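Local structure of guanidinopropionase (Pseudomonas aeruginosa, 3NIQ) at residues A[62-65]-A[66-69]; A[97-100]-A[101-104]; A[125-128]-A[129-132]; A[215-218]-A[219-223]; A[237-241]-A[242-246]. The protein hydrolyses 3-guanidinopropanoate to beta-alanine and urea at a site with two manganese ions per subunit, working as a homohexamer of the arginase family. All coordinates share one frame; numbering follows the deposited sequence.

Contact 1 (A[62-65]-A[66-69]); sequences RNLS and SLMR
L64 and L67 lie side by side and point the same way, CD1 of L64 meeting CD1 of L67 at 4.1 Å, while in the backbone each N-H reaches back to the carbonyl three residues earlier. L67 N donates to L64 O at 3.0 Å and M68 N to S65 O at 3.1 Å. S66 N makes a weaker bond to N63 O, 3.3 Å long. R62 O accepts a hydrogen bond from S65 OG at 2.7 Å and another from a water at 2.8 Å. For this, the S65 hydroxyl sits between its own N and carbonyl carbon (chi1 77°), folded back over the preceding turn. The same OG is also bonded to M24 N. That water in turn accepts from S66 OG at 2.6 Å, so it bridges R62 O and S66 OG. The guanidinium of R62 forms salt bridges with D87 and D90, and that of R69 with E256 of a neighbouring subunit. Successive i to i+3 bonds, as in a 3-10 turn, lead the chain on from helix 57-64, beside helix 294-317.

Contact 2 (A[97-100]-A[101-104]); sequences DLLD and SLRR
D100 holds R103 and R104 together in a salt-bridge network on the first turns of helix 98-114, a helix whose N-cap is D97. The side chain of D100 leaves the backbone with CG anti to N (chi1 -173°), which swings it along the helix toward the residues that follow. Its CB brushes S101 N, and CG rests 3.5 Å from R104 CD. Beyond that the carboxylate splits its two oxygens between the arginines. OD1 takes R103 NH2 at 2.9 Å, on its syn side and in the plane of that guanidinium, the two flat groups being turned 33° apart. OD2 offers its syn lone pair to R104 NH1 at 3.0 Å; here the planes stand 75° apart, and the R104 chain must bend at chi3 to come round. N94 ND2 is a further donor to OD2, so three side chains grip this carboxylate, which would probably favour its charged form. On the inner side L98 and L102 run alongside each other, CD2 to CD1 at 3.9 Å, with W44 against L102 and Y163 against L98. Backbone bonds from S101, L102, R103 and R104 step back four residues in regular alpha-helical order. At the helix start D97 OD1 accepts from D100 N at 3.0 Å, a nearly straight bond that meets the oxygen from above the carboxylate plane.

Contact 3 (A[125-128]-A[129-132]); sequences DHLV and TLPI. With MN (manganese (II) ion), chain D.
H126 lays the CD2 edge of its imidazole against T129, with CD2 3.1 Å from OG1 and the threonine CB in the plane of the ring. The two side chains run alongside each other and point the same way, leaving the other edge of the ring to the metal: ND1 binds a manganese ion at 2.2 Å. NE2 hydrogen-bonds S238, so both ring nitrogens are engaged and the imidazole's rotation is fixed. T129 OG1 bonds to D281, which ties the threonine beside the ring to the central sheet. Below the ring the backbone turns tightly. T129 N donates to H126 O at 3.0 Å, and L130 N reaches L127 O at 3.1 Å through a bent bond (137°). D125 OD1 accepts from L127 N at 2.9 Å, closing an Asx turn ahead of the 3-10 segment. Away from the metal the packing is apolar. L127 CD1 meets L130 CD2 at 4.1 Å, and V128 CG2 meets I132 CD1 at 3.9 Å. P131, which has no N-H to give, sets its CD and CG against the carbonyl oxygens of L127 and V128 and faces helix 98-114 with its ring. D148, D152 and D240 complete the protein ligands of this ion. A histidine on the loop between strand 118-123 and helix 129-136, bound through ND1, is one wall of the two-manganese site of the arginase family.

Contact 4 (A[215-218]-A[219-223]); sequences VELG and VEATL
Helix 211-230 is kinked here: the N atoms of V219 and E220 make no bond to the turn before, and the contact spans that break. G218 carries the change of direction with a positive phi of 76°, a backbone shape that favours glycine. Its carbonyl restarts the helix on the far side, where T222 takes hold of it twice. T222 N donates at 3.1 Å to G218 O in the carbonyl plane, while T222 OG1 donates at 3.0 Å to the same oxygen from above that plane. The hydroxyl gets there because OG1 lies beside its own N, anti to the carbonyl carbon (chi1 -73°). Just before the break, L217 crosses T222 at about a right angle, with L217 CB 3.7 Å from T222 OG1. The methyl of A221 fits in next to it, 4.0 Å from L217 CB to A221 CB. One turn on, L223 N donates to V219 O at 2.9 Å, and regular helix is restored. V219 and T222 lean on L268 of helix 262-270. Far from the manganese ions, this is a surface helix kinked at a glycine, with a carbonyl that accepts two hydrogen bonds, in the parallel-sheet alpha/beta fold.

Contact 5 (A[237-241]-A[242-246]); sequences VSFDV and DVLDP. With MN (manganese (II) ion), chain E; MN (manganese (II) ion), chain D.
D240 and D242 set their carboxylates at a slant to one another, the planes 33° apart, both bound to manganese. D240 points its group forward from the strand end, CG anti to N (chi1 176°), and OD2 bridges the two ions at 2.2 Å from the chain D manganese and 2.3 Å from the chain E manganese. Its other oxygen, OD1, turns to the backbone and accepts from D242 N at 2.9 Å on the anti side, tilted out of the carboxylate plane. D242 folds the other way (chi1 76°) and chelates the chain E ion with both oxygens, OD1 at 2.5 Å and OD2 at 2.3 Å. A water joins the two ions as a second bridge. Behind the metals, F239 crosses V243 and L244 at about right angles; CZ of F239 is 3.6 Å from V243 CG1, in an oblique approach. The turn itself is drawn in by V243 N donating to D240 O at 2.9 Å. D148 and H150 complete the protein ligands of the chain E ion. D240 OD1 and D242 OD1 lie 3.0 Å apart, a closeness probably eased by the positive ions and the D242 N-H; the bridging water is probably polarised, consistent with the metal-activated water of arginase-type hydrolysis.

Contacts 3 and 5 form the buried heart of the subunit: both hold the chain D manganese, share its water, and are joined through H126 and S238. Contact 2 backs onto contact 3 through L102 CD2 and P131 CD, 3.7 Å apart, so helix 98-114 packs against the segment that carries H126 while its outer turn carries arginine-aspartate pairs. Contacts 1 and 4 stand farther out and bind no metal. Both are about helix geometry: contact 1 leads on from a helix near two subunit interfaces, contact 4 bends one at the surface. Metal coordination is confined to contacts 3 and 5, a salt bridge between the two segments to contact 2, while backbone hydrogen bonds run through all five.

Contact 1 (A[62-65]-A[66-69])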
loop_
_atom_site.group_PDB
_atom_site.type_symbol
_atom_site.label_atom_id
_atom_site.label_comp_id
_atom_site.label_asym_id
_atom_site.label_seq_id
_atom_site.Cartn_x
_atom_site.Cartn_y
_atom_site.Cartn_z
ATOM N N ARG A 62 13.707 7.467 -13.412
ATOM C CA ARG A 62 14.549 8.656 -13.212
ATOM C C ARG A 62 14.685 8.902 -11.720
ATOM O O ARG A 62 15.778 9.105 -11.206
ATOM C CB ARG A 62 13.946 9.921 -13.853
ATOM C CG ARG A 62 14.128 10.021 -15.368
ATOM C CD ARG A 62 13.798 11.421 -15.898
ATOM N NE ARG A 62 14.245 11.607 -17.279
ATOM C CZ ARG A 62 13.516 11.325 -18.362
ATOM N NH1 ARG A 62 12.287 10.829 -18.234
ATOM N NH2 ARG A 62 14.014 11.544 -19.579
ATOM N N ASN A 63 13.551 8.865 -11.041
ATOM C CA ASN A 63 13.506 9.123 -9.617
ATOM C C ASN A 63 14.411 8.217 -8.793
ATOM O O ASN A 63 15.265 8.694 -8.040
ATOM C CB ASN A 63 12.075 8.983 -9.148
ATOM C CG ASN A 63 11.836 9.720 -7.874
ATOM O OD1 ASN A 63 12.225 9.268 -6.798
ATOM N ND2 ASN A 63 11.233 10.901 -7.990
ATOM N N LEU A 64 14.225 6.905 -8.954
ATOM C CA LEU A 64 15.017 5.922 -8.233
ATOM C C LEU A 64 16.473 5.856 -8.676
ATOM O O LEU A 64 17.337 5.432 -7.893
ATOM C CB LEU A 64 14.376 4.526 -8.340
ATOM C CG LEU A 64 13.338 4.222 -7.257
ATOM C CD1 LEU A 64 13.985 4.192 -5.824
ATOM C CD2 LEU A 64 12.146 5.165 -7.263
ATOM N N SER A 65 16.751 6.274 -9.912
ATOM C CA SER A 65 18.146 6.283 -10.402
ATOM C C SER A 65 19.054 7.235 -9.599
ATOM O O SER A 65 20.269 7.194 -9.736
ATOM C CB SER A 65 18.217 6.600 -11.903
ATOM O OG SER A 65 18.031 7.985 -12.147
ATOM N N SER A 66 18.455 8.087 -8.761
ATOM C CA SER A 66 19.210 8.894 -7.792
ATOM C C SER A 66 20.063 8.046 -6.859
ATOM O O SER A 66 21.011 8.557 -6.268
ATOM C CB SER A 66 18.231 9.699 -6.927
ATOM O OG SER A 66 17.831 10.826 -7.654
ATOM N N LEU A 67 19.726 6.764 -6.706
ATOM C CA LEU A 67 20.474 5.901 -5.772
ATOM C C LEU A 67 21.742 5.326 -6.384
ATOM O O LEU A 67 22.577 4.758 -5.663
ATOM C CB LEU A 67 19.595 4.753 -5.253
ATOM C CG LEU A 67 18.240 5.105 -4.640
ATOM C CD1 LEU A 67 17.625 3.898 -3.949
ATOM C CD2 LEU A 67 18.391 6.262 -3.647
ATOM N N MET A 68 21.882 5.460 -7.707
ATOM C CA MET A 68 23.049 4.916 -8.403
ATOM C C MET A 68 24.279 5.775 -8.151
ATOM O O MET A 68 24.181 7.007 -8.057
ATOM C CB MET A 68 22.796 4.820 -9.898
ATOM C CG MET A 68 21.640 3.862 -10.303
ATOM S SD MET A 68 22.014 2.169 -9.834
ATOM C CE MET A 68 21.110 1.959 -8.292
ATOM N N ARG A 69 25.435 5.119 -8.053
ATOM C CA ARG A 69 26.690 5.825 -7.802
ATOM C C ARG A 69 27.537 5.896 -9.086
ATOM O O ARG A 69 27.055 5.551 -10.177
ATOM C CB ARG A 69 27.411 5.196 -6.595
ATOM C CG ARG A 69 26.502 5.171 -5.353
ATOM C CD ARG A 69 27.200 4.795 -4.047
ATOM N NE ARG A 69 26.237 4.601 -2.948
ATOM C CZ ARG A 69 25.511 3.490 -2.787
ATOM N NH1 ARG A 69 25.645 2.479 -3.647
ATOM N NH2 ARG A 69 24.662 3.370 -1.760
HETATM O O HOH W 1 17.261 11.238 -10.142
#

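Contact 2 (A[97-100]-A[101-104])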
loop_
_atom_site.group_PDB
_atom_site.type_symbol
_atom_site.label_atom_id
_atom_site.label_comp_id
_atom_site.label_asym_id
_atom_site.label_seq_id
_atom_site.Cartn_x
_atom_site.Cartn_y
_atom_site.Cartn_z
ATOM N N ASP A 97 -3.104 7.742 -29.893
ATOM C CA ASP A 97 -2.933 7.301 -31.279
ATOM C C ASP A 97 -1.631 6.525 -31.400
ATOM O O ASP A 97 -0.543 7.112 -31.422
ATOM C CB ASP A 97 -2.897 8.536 -32.197
ATOM C CG ASP A 97 -2.787 8.181 -33.674
ATOM O OD1 ASP A 97 -2.411 7.030 -34.022
ATOM O OD2 ASP A 97 -3.080 9.074 -34.500
ATOM N N LEU A 98 -1.765 5.211 -31.475
ATOM C CA LEU A 98 -0.666 4.268 -31.480
ATOM C C LEU A 98 0.235 4.451 -32.707
ATOM O O LEU A 98 1.462 4.489 -32.590
ATOM C CB LEU A 98 -1.249 2.855 -31.443
ATOM C CG LEU A 98 -0.346 1.631 -31.307
ATOM C CD1 LEU A 98 -1.192 0.434 -30.878
ATOM C CD2 LEU A 98 0.337 1.303 -32.623
ATOM N N LEU A 99 -0.390 4.581 -33.872
ATOM C CA LEU A 99 0.351 4.731 -35.127
ATOM C C LEU A 99 1.106 6.048 -35.168
ATOM O O LEU A 99 2.252 6.104 -35.615
ATOM C CB LEU A 99 -0.582 4.600 -36.329
ATOM C CG LEU A 99 -1.250 3.248 -36.608
ATOM C CD1 LEU A 99 -2.009 3.321 -37.934
ATOM C CD2 LEU A 99 -0.273 2.062 -36.630
ATOM N N ASP A 100 0.487 7.106 -34.658
ATOM C CA ASP A 100 1.188 8.375 -34.534
ATOM C C ASP A 100 2.406 8.295 -33.576
ATOM O O ASP A 100 3.459 8.884 -33.864
ATOM C CB ASP A 100 0.234 9.478 -34.099
ATOM C CG ASP A 100 0.883 10.844 -34.110
ATOM O OD1 ASP A 100 1.440 11.216 -35.161
ATOM O OD2 ASP A 100 0.831 11.547 -33.075
ATOM N N SER A 101 2.272 7.576 -32.454
ATOM C CA SER A 101 3.402 7.428 -31.515
ATOM C C SER A 101 4.568 6.679 -32.140
ATOM O O SER A 101 5.713 7.106 -32.018
ATOM C CB SER A 101 2.977 6.750 -30.218
ATOM O OG SER A 101 2.198 7.631 -29.445
ATOM N N LEU A 102 4.259 5.601 -32.857
ATOM C CA LEU A 102 5.246 4.823 -33.601
ATOM C C LEU A 102 6.036 5.705 -34.547
ATOM O O LEU A 102 7.283 5.634 -34.591
ATOM C CB LEU A 102 4.569 3.728 -34.421
ATOM C CG LEU A 102 4.191 2.397 -33.797
ATOM C CD1 LEU A 102 3.542 1.517 -34.870
ATOM C CD2 LEU A 102 5.428 1.686 -33.168
ATOM N N ARG A 103 5.323 6.544 -35.312
ATOM C CA ARG A 103 5.990 7.477 -36.217
ATOM C C ARG A 103 6.896 8.443 -35.456
ATOM O O ARG A 103 8.054 8.649 -35.830
ATOM C CB ARG A 103 4.976 8.279 -37.039
ATOM C CG ARG A 103 5.620 9.234 -38.063
ATOM C CD ARG A 103 4.557 10.148 -38.751
ATOM N NE ARG A 103 3.843 10.961 -37.761
ATOM C CZ ARG A 103 4.291 12.120 -37.263
ATOM N NH1 ARG A 103 5.458 12.623 -37.673
ATOM N NH2 ARG A 103 3.579 12.770 -36.337
ATOM N N ARG A 104 6.345 9.053 -34.405
ATOM C CA ARG A 104 7.059 10.110 -33.690
ATOM C C ARG A 104 8.278 9.545 -32.970
ATOM O O ARG A 104 9.363 10.141 -32.990
ATOM C CB ARG A 104 6.110 10.823 -32.724
ATOM C CG ARG A 104 5.141 11.768 -33.469
ATOM C CD ARG A 104 3.870 12.061 -32.694
ATOM N NE ARG A 104 4.117 12.933 -31.554
ATOM C CZ ARG A 104 3.206 13.732 -31.003
ATOM N NH1 ARG A 104 1.973 13.774 -31.492
ATOM N NH2 ARG A 104 3.534 14.488 -29.962
#

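Contact 3 (A[125-128]-A[129-132])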
loop_
_atom_site.group_PDB
_atom_site.type_symbol
_atom_site.label_atom_id
_atom_site.label_comp_id
_atom_site.label_asym_id
_atom_site.label_seq_id
_atom_site.Cartn_x
_atom_site.Cartn_y
_atom_site.Cartn_z
ATOM N N ASP A 125 6.075 0.108 -22.544
ATOM C CA ASP A 125 5.956 -1.313 -22.784
ATOM C C ASP A 125 6.875 -1.726 -23.936
ATOM O O ASP A 125 7.533 -0.875 -24.541
ATOM C CB ASP A 125 4.489 -1.700 -23.036
ATOM C CG ASP A 125 3.955 -1.197 -24.396
ATOM O OD1 ASP A 125 4.733 -0.995 -25.347
ATOM O OD2 ASP A 125 2.734 -1.008 -24.508
ATOM N N HIS A 126 6.920 -3.014 -24.257
ATOM C CA HIS A 126 7.965 -3.512 -25.164
ATOM C C HIS A 126 7.762 -3.083 -26.625
ATOM O O HIS A 126 8.687 -3.186 -27.439
ATOM C CB HIS A 126 8.100 -5.034 -25.082
ATOM C CG HIS A 126 9.518 -5.490 -25.023
ATOM N ND1 HIS A 126 9.929 -6.547 -24.239
ATOM C CD2 HIS A 126 10.638 -4.975 -25.588
ATOM C CE1 HIS A 126 11.239 -6.689 -24.352
ATOM N NE2 HIS A 126 11.695 -5.741 -25.155
ATOM N N LEU A 127 6.585 -2.563 -26.954
ATOM C CA LEU A 127 6.370 -2.071 -28.325
ATOM C C LEU A 127 7.306 -0.908 -28.634
ATOM O O LEU A 127 7.664 -0.671 -29.792
ATOM C CB LEU A 127 4.888 -1.723 -28.597
ATOM C CG LEU A 127 4.591 -1.238 -30.022
ATOM C CD1 LEU A 127 4.956 -2.319 -31.057
ATOM C CD2 LEU A 127 3.103 -0.797 -30.192
ATOM N N VAL A 128 7.752 -0.209 -27.593
ATOM C CA VAL A 128 8.694 0.889 -27.779
ATOM C C VAL A 128 9.983 0.461 -28.499
ATOM O O VAL A 128 10.630 1.274 -29.186
ATOM C CB VAL A 128 9.062 1.571 -26.439
ATOM C CG1 VAL A 128 9.459 0.545 -25.396
ATOM C CG2 VAL A 128 10.246 2.494 -26.662
ATOM N N THR A 129 10.358 -0.807 -28.358
ATOM C CA THR A 129 11.605 -1.281 -28.971
ATOM C C THR A 129 11.522 -1.308 -30.508
ATOM O O THR A 129 12.533 -1.094 -31.197
ATOM C CB THR A 129 12.028 -2.663 -28.409
ATOM O OG1 THR A 129 12.071 -2.588 -26.980
ATOM C CG2 THR A 129 13.422 -3.064 -28.910
ATOM N N LEU A 130 10.325 -1.543 -31.038
ATOM C CA LEU A 130 10.132 -1.528 -32.489
ATOM C C LEU A 130 10.572 -0.229 -33.191
ATOM O O LEU A 130 11.429 -0.285 -34.067
ATOM C CB LEU A 130 8.690 -1.872 -32.878
ATOM C CG LEU A 130 8.389 -1.861 -34.385
ATOM C CD1 LEU A 130 9.324 -2.780 -35.133
ATOM C CD2 LEU A 130 6.923 -2.247 -34.640
ATOM N N PRO A 131 9.981 0.937 -32.832
ATOM C CA PRO A 131 10.442 2.162 -33.502
ATOM C C PRO A 131 11.930 2.457 -33.295
ATOM O O PRO A 131 12.591 2.963 -34.196
ATOM C CB PRO A 131 9.543 3.262 -32.902
ATOM C CG PRO A 131 8.999 2.642 -31.608
ATOM C CD PRO A 131 8.836 1.199 -31.942
ATOM N N ILE A 132 12.470 2.113 -32.134
ATOM C CA ILE A 132 13.915 2.167 -31.912
ATOM C C ILE A 132 14.682 1.327 -32.959
ATOM O O ILE A 132 15.629 1.823 -33.601
ATOM C CB ILE A 132 14.260 1.692 -30.457
ATOM C CG1 ILE A 132 13.613 2.621 -29.431
ATOM C CG2 ILE A 132 15.800 1.629 -30.238
ATOM C CD1 ILE A 132 13.944 2.286 -27.905
HETATM MN MN MN D . 8.455 -7.995 -23.427
HETATM O O HOH W 2 6.442 -9.279 -23.025
#

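Contact 4 (A[215-218]-A[219-223])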
loop_
_atom_site.group_PDB
_atom_site.type_symbol
_atom_site.label_atom_id
_atom_site.label_comp_id
_atom_site.label_asym_id
_atom_site.label_seq_id
_atom_site.Cartn_x
_atom_site.Cartn_y
_atom_site.Cartn_z
ATOM N N VAL A 215 17.490 -22.658 -15.985
ATOM C CA VAL A 215 17.740 -23.362 -14.719
ATOM C C VAL A 215 18.654 -24.599 -14.904
ATOM O O VAL A 215 19.606 -24.796 -14.150
ATOM C CB VAL A 215 16.402 -23.726 -14.006
ATOM C CG1 VAL A 215 16.623 -24.764 -12.886
ATOM C CG2 VAL A 215 15.741 -22.448 -13.442
ATOM N N GLU A 216 18.376 -25.407 -15.915
ATOM C CA GLU A 216 19.227 -26.585 -16.224
ATOM C C GLU A 216 20.680 -26.218 -16.560
ATOM O O GLU A 216 21.609 -26.900 -16.123
ATOM C CB GLU A 216 18.636 -27.403 -17.373
ATOM C CG GLU A 216 17.376 -28.182 -17.014
ATOM C CD GLU A 216 16.559 -28.589 -18.236
ATOM O OE1 GLU A 216 16.789 -28.045 -19.341
ATOM O OE2 GLU A 216 15.679 -29.459 -18.096
ATOM N N LEU A 217 20.869 -25.141 -17.323
ATOM C CA LEU A 217 22.218 -24.673 -17.712
ATOM C C LEU A 217 22.990 -23.925 -16.630
ATOM O O LEU A 217 24.228 -24.023 -16.546
ATOM C CB LEU A 217 22.141 -23.786 -18.969
ATOM C CG LEU A 217 21.736 -24.462 -20.274
ATOM C CD1 LEU A 217 21.455 -23.419 -21.355
ATOM C CD2 LEU A 217 22.821 -25.466 -20.770
ATOM N N GLY A 218 22.274 -23.158 -15.810
ATOM C CA GLY A 218 22.933 -22.231 -14.903
ATOM C C GLY A 218 23.424 -21.006 -15.674
ATOM O O GLY A 218 23.439 -20.986 -16.917
ATOM N N VAL A 219 23.841 -19.993 -14.924
ATOM C CA VAL A 219 24.210 -18.679 -15.461
ATOM C C VAL A 219 25.379 -18.730 -16.445
ATOM O O VAL A 219 25.286 -18.211 -17.556
ATOM C CB VAL A 219 24.536 -17.691 -14.297
ATOM C CG1 VAL A 219 25.208 -16.405 -14.813
ATOM C CG2 VAL A 219 23.255 -17.348 -13.525
ATOM N N GLU A 220 26.477 -19.359 -16.029
ATOM C CA GLU A 220 27.674 -19.434 -16.856
ATOM C C GLU A 220 27.436 -20.031 -18.249
ATOM O O GLU A 220 27.899 -19.487 -19.243
ATOM C CB GLU A 220 28.797 -20.186 -16.119
ATOM C CG GLU A 220 30.019 -20.503 -16.996
ATOM C CD GLU A 220 31.266 -20.868 -16.180
ATOM O OE1 GLU A 220 31.401 -20.397 -15.027
ATOM O OE2 GLU A 220 32.122 -21.614 -16.700
ATOM N N ALA A 221 26.736 -21.155 -18.316
ATOM C CA ALA A 221 26.500 -21.812 -19.584
ATOM C C ALA A 221 25.469 -21.052 -20.428
ATOM O O ALA A 221 25.576 -20.990 -21.664
ATOM C CB ALA A 221 26.075 -23.265 -19.349
ATOM N N THR A 222 24.507 -20.421 -19.782
ATOM C CA THR A 222 23.528 -19.616 -20.481
ATOM C C THR A 222 24.233 -18.456 -21.187
ATOM O O THR A 222 24.024 -18.178 -22.320
ATOM C CB THR A 222 22.452 -19.081 -19.503
ATOM O OG1 THR A 222 21.591 -20.129 -19.117
ATOM C CG2 THR A 222 21.643 -18.048 -20.118
ATOM N N LEU A 223 25.131 -17.848 -20.476
ATOM C CA LEU A 223 25.873 -16.739 -20.962
ATOM C C LEU A 223 26.714 -17.136 -22.153
ATOM O O LEU A 223 26.735 -16.464 -23.148
ATOM C CB LEU A 223 26.756 -16.281 -19.838
ATOM C CG LEU A 223 27.738 -15.170 -19.987
ATOM C CD1 LEU A 223 27.114 -13.868 -20.291
ATOM C CD2 LEU A 223 28.587 -15.129 -18.767
#

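Contact 5 (A[237-241]-A[242-246])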
loop_
_atom_site.group_PDB
_atom_site.type_symbol
_atom_site.label_atom_id
_atom_site.label_comp_id
_atom_site.label_asym_id
_atom_site.label_seq_id
_atom_site.Cartn_x
_atom_site.Cartn_y
_atom_site.Cartn_z
ATOM N N VAL A 237 20.704 -4.921 -26.465
ATOM C CA VAL A 237 20.184 -5.654 -25.301
ATOM C C VAL A 237 18.858 -5.074 -24.881
ATOM O O VAL A 237 18.740 -3.888 -24.578
ATOM C CB VAL A 237 21.162 -5.635 -24.111
ATOM C CG1 VAL A 237 20.604 -6.475 -22.958
ATOM C CG2 VAL A 237 22.519 -6.151 -24.542
ATOM N N SER A 238 17.837 -5.914 -24.857
ATOM C CA SER A 238 16.548 -5.450 -24.439
ATOM C C SER A 238 16.094 -6.238 -23.200
ATOM O O SER A 238 15.943 -7.462 -23.246
ATOM C CB SER A 238 15.551 -5.615 -25.587
ATOM O OG SER A 238 14.276 -5.160 -25.198
ATOM N N PHE A 239 15.841 -5.518 -22.112
ATOM C CA PHE A 239 15.541 -6.141 -20.831
ATOM C C PHE A 239 14.102 -5.830 -20.386
ATOM O O PHE A 239 13.787 -4.686 -20.025
ATOM C CB PHE A 239 16.551 -5.638 -19.782
ATOM C CG PHE A 239 16.491 -6.388 -18.484
ATOM C CD1 PHE A 239 17.293 -7.508 -18.273
ATOM C CD2 PHE A 239 15.612 -5.980 -17.473
ATOM C CE1 PHE A 239 17.228 -8.227 -17.052
ATOM C CE2 PHE A 239 15.526 -6.691 -16.266
ATOM C CZ PHE A 239 16.333 -7.806 -16.048
ATOM N N ASP A 240 13.240 -6.843 -20.417
ATOM C CA ASP A 240 11.867 -6.704 -19.969
ATOM C C ASP A 240 11.878 -7.168 -18.507
ATOM O O ASP A 240 12.264 -8.297 -18.216
ATOM C CB ASP A 240 10.940 -7.555 -20.871
ATOM C CG ASP A 240 9.469 -7.550 -20.432
ATOM O OD1 ASP A 240 9.156 -7.238 -19.259
ATOM O OD2 ASP A 240 8.593 -7.891 -21.266
ATOM N N VAL A 241 11.492 -6.284 -17.592
ATOM C CA VAL A 241 11.632 -6.572 -16.176
ATOM C C VAL A 241 10.770 -7.757 -15.757
ATOM O O VAL A 241 11.031 -8.359 -14.732
ATOM C CB VAL A 241 11.360 -5.351 -15.251
ATOM C CG1 VAL A 241 12.370 -4.206 -15.504
ATOM C CG2 VAL A 241 9.921 -4.860 -15.384
ATOM N N ASP A 242 9.765 -8.109 -16.557
ATOM C CA ASP A 242 8.955 -9.282 -16.218
ATOM C C ASP A 242 9.706 -10.628 -16.440
ATOM O O ASP A 242 9.184 -11.694 -16.125
ATOM C CB ASP A 242 7.545 -9.220 -16.887
ATOM C CG ASP A 242 7.557 -9.553 -18.388
ATOM O OD1 ASP A 242 8.522 -10.174 -18.880
ATOM O OD2 ASP A 242 6.576 -9.178 -19.081
ATOM N N VAL A 243 10.942 -10.575 -16.951
ATOM C CA VAL A 243 11.831 -11.757 -16.893
ATOM C C VAL A 243 12.077 -12.148 -15.422
ATOM O O VAL A 243 12.216 -13.327 -15.083
ATOM C CB VAL A 243 13.181 -11.518 -17.590
ATOM C CG1 VAL A 243 14.084 -10.585 -16.774
ATOM C CG2 VAL A 243 13.884 -12.857 -17.896
ATOM N N LEU A 244 12.112 -11.151 -14.550
ATOM C CA LEU A 244 12.344 -11.383 -13.128
ATOM C C LEU A 244 11.098 -11.930 -12.434
ATOM O O LEU A 244 9.980 -11.625 -12.839
ATOM C CB LEU A 244 12.735 -10.064 -12.443
ATOM C CG LEU A 244 14.013 -9.431 -13.006
ATOM C CD1 LEU A 244 14.154 -8.050 -12.484
ATOM C CD2 LEU A 244 15.251 -10.262 -12.655
ATOM N N ASP A 245 11.286 -12.725 -11.382
ATOM C CA ASP A 245 10.130 -13.155 -10.591
ATOM C C ASP A 245 9.412 -11.919 -10.041
ATOM O O ASP A 245 10.062 -10.938 -9.721
ATOM C CB ASP A 245 10.562 -14.047 -9.447
ATOM C CG ASP A 245 9.413 -14.774 -8.822
ATOM O OD1 ASP A 245 9.170 -15.945 -9.221
ATOM O OD2 ASP A 245 8.730 -14.189 -7.938
ATOM N N PRO A 246 8.070 -11.960 -9.960
ATOM C CA PRO A 246 7.312 -10.886 -9.358
ATOM C C PRO A 246 7.829 -10.470 -7.974
ATOM O O PRO A 246 7.597 -9.344 -7.582
ATOM C CB PRO A 246 5.896 -11.462 -9.284
ATOM C CG PRO A 246 5.806 -12.286 -10.510
ATOM C CD PRO A 246 7.193 -12.902 -10.685
HETATM MN MN MN E . 7.392 -9.840 -21.084
HETATM MN MN MN D . 8.455 -7.995 -23.427
HETATM O O HOH W 2 6.442 -9.279 -23.025
#